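Local coordinates for protein SnoK (Streptomyces nogalater, PDB 5EPA) that is a non-heme iron, 2-oxoglutarate-dependent carbocyclase of nogalamycin biosynthesis, binding both the metal and the co-substrate in a cupin-type core, at residues A[34-39]-A[166-171]. Residues are numbered along the deposited sequence; the frame is centred on the assembly and turned at random.
Sequences REQGYV and YVPGSH
Tyr166 lays its ring against that of Tyr38 as an offset parallel pair: the planes are only 2° apart, but they are slid so far that each ring takes the other residue's CB over its face. Tyr166 CB stands 3.8 Å from Tyr38 CD1, and Tyr38 CB approaches Tyr166 CD2 and CG in return. Tyr38 can reach across because its CG sits between the backbone N and the carbonyl carbon (chi1 75°). Next comes Val167, which opens a type II turn running to Ser170, closed by the bond from Ser170 N to Val167 O. Pro168 CB meets the amide oxygen of Gln36, OE1, at 3.3 Å, brought there by a Gln36 chain bent at chi2.

In the double-stranded beta-helix of the PhyH family, residues 34-39 lead from the end of helix 27-36 into strand 38-41, an edge of the larger sheet. Residues 166-171 leave strand 164-166 of the smaller sheet, beside iron ligand His222, with the side chain of Tyr166 about 4 Å from that residue's. The turn after this strand packs against the end of helix 27-36.

Gly169, with positive phi, gives its N-H to Gln36 O at 2.8 Å, nearly straight at 175°. Past Ser170, whose OG bonds Val221 N, the imidazole of His171 turns its edge to the last carbonyls of the helix. His171 NE2 donates to Arg34 O (2.8 Å), the acceptor lying in the ring plane, and His171 CE1 points its edge at Glu35 O. Gly37 is the first residue past the helix, with positive phi, and its CA lies over one face of the imidazole, 3.4 Å from the His171 ring centroid in a CH-pi contact; His171 ND1 is buried here with no polar partner in the model.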
# COMPACT_ATOMS: atom_id res chain seq x y z
N ARG A 34 1.49 -11.68 -11.09
CA ARG A 34 1.17 -11.11 -12.42
C ARG A 34 -0.22 -11.46 -12.83
O ARG A 34 -0.90 -10.64 -13.42
CB ARG A 34 2.14 -11.57 -13.51
CG ARG A 34 3.61 -11.25 -13.22
CD ARG A 34 4.10 -9.95 -13.80
NE ARG A 34 5.44 -9.60 -13.32
CZ ARG A 34 6.61 -9.95 -13.87
NH1 ARG A 34 6.68 -10.74 -14.92
NH2 ARG A 34 7.74 -9.51 -13.35
N GLU A 35 -0.67 -12.67 -12.50
CA GLU A 35 -2.02 -13.12 -12.89
C GLU A 35 -3.12 -12.61 -11.96
O GLU A 35 -4.20 -12.24 -12.41
CB GLU A 35 -2.08 -14.64 -12.97
CG GLU A 35 -1.22 -15.20 -14.11
CD GLU A 35 -1.20 -16.72 -14.18
OE1 GLU A 35 -1.83 -17.36 -13.28
OE2 GLU A 35 -0.54 -17.28 -15.12
N GLN A 36 -2.84 -12.61 -10.67
CA GLN A 36 -3.88 -12.32 -9.65
C GLN A 36 -3.90 -10.87 -9.21
O GLN A 36 -4.94 -10.40 -8.75
CB GLN A 36 -3.74 -13.24 -8.42
CG GLN A 36 -3.66 -14.73 -8.72
CD GLN A 36 -4.93 -15.27 -9.34
OE1 GLN A 36 -6.02 -14.92 -8.93
NE2 GLN A 36 -4.80 -16.12 -10.33
N GLY A 37 -2.79 -10.16 -9.37
CA GLY A 37 -2.71 -8.74 -8.99
C GLY A 37 -2.29 -8.46 -7.53
O GLY A 37 -2.24 -7.32 -7.10
N TYR A 38 -2.06 -9.52 -6.78
CA TYR A 38 -1.57 -9.43 -5.44
C TYR A 38 -0.78 -10.71 -5.16
O TYR A 38 -0.95 -11.71 -5.85
CB TYR A 38 -2.73 -9.27 -4.45
CG TYR A 38 -3.46 -10.57 -4.23
CD1 TYR A 38 -4.45 -11.01 -5.14
CD2 TYR A 38 -3.18 -11.38 -3.15
CE1 TYR A 38 -5.14 -12.22 -4.96
CE2 TYR A 38 -3.88 -12.59 -2.96
CZ TYR A 38 -4.84 -13.00 -3.88
OH TYR A 38 -5.49 -14.18 -3.71
N VAL A 39 0.04 -10.68 -4.12
CA VAL A 39 0.68 -11.89 -3.63
C VAL A 39 1.16 -11.73 -2.20
O VAL A 39 1.72 -10.70 -1.82
CB VAL A 39 1.85 -12.35 -4.53
CG1 VAL A 39 3.05 -11.40 -4.47
CG2 VAL A 39 2.29 -13.76 -4.17
N TYR A 166 -8.68 -8.73 -1.41
CA TYR A 166 -8.34 -8.37 -2.80
C TYR A 166 -9.30 -9.04 -3.77
O TYR A 166 -9.84 -10.09 -3.48
CB TYR A 166 -6.91 -8.85 -3.15
CG TYR A 166 -5.89 -8.38 -2.16
CD1 TYR A 166 -5.61 -9.14 -1.04
CD2 TYR A 166 -5.20 -7.17 -2.34
CE1 TYR A 166 -4.70 -8.71 -0.10
CE2 TYR A 166 -4.25 -6.75 -1.41
CZ TYR A 166 -4.00 -7.53 -0.29
OH TYR A 166 -3.12 -7.12 0.68
N VAL A 167 -9.55 -8.37 -4.89
CA VAL A 167 -10.31 -8.95 -5.97
C VAL A 167 -9.31 -9.49 -7.02
O VAL A 167 -8.74 -8.73 -7.80
CB VAL A 167 -11.26 -7.92 -6.59
CG1 VAL A 167 -12.07 -8.55 -7.72
CG2 VAL A 167 -12.20 -7.38 -5.54
N PRO A 168 -9.12 -10.83 -7.06
CA PRO A 168 -8.21 -11.45 -8.01
C PRO A 168 -8.45 -11.04 -9.47
O PRO A 168 -9.57 -11.07 -9.96
CB PRO A 168 -8.50 -12.95 -7.86
CG PRO A 168 -9.05 -13.07 -6.50
CD PRO A 168 -9.88 -11.85 -6.30
N GLY A 169 -7.37 -10.67 -10.15
CA GLY A 169 -7.42 -10.31 -11.58
C GLY A 169 -7.95 -8.91 -11.86
O GLY A 169 -8.01 -8.50 -13.00
N SER A 170 -8.30 -8.16 -10.82
CA SER A 170 -8.94 -6.87 -11.03
C SER A 170 -7.98 -5.79 -11.59
O SER A 170 -8.40 -4.77 -12.12
CB SER A 170 -9.60 -6.38 -9.75
OG SER A 170 -8.67 -6.35 -8.68
N HIS A 171 -6.68 -6.01 -11.46
CA HIS A 171 -5.70 -5.16 -12.11
C HIS A 171 -5.69 -5.22 -13.63
O HIS A 171 -5.07 -4.35 -14.27
CB HIS A 171 -4.30 -5.49 -11.61
CG HIS A 171 -3.81 -6.86 -11.98
ND1 HIS A 171 -4.56 -8.00 -11.76
CD2 HIS A 171 -2.64 -7.28 -12.50
CE1 HIS A 171 -3.86 -9.06 -12.12
NE2 HIS A 171 -2.71 -8.65 -12.60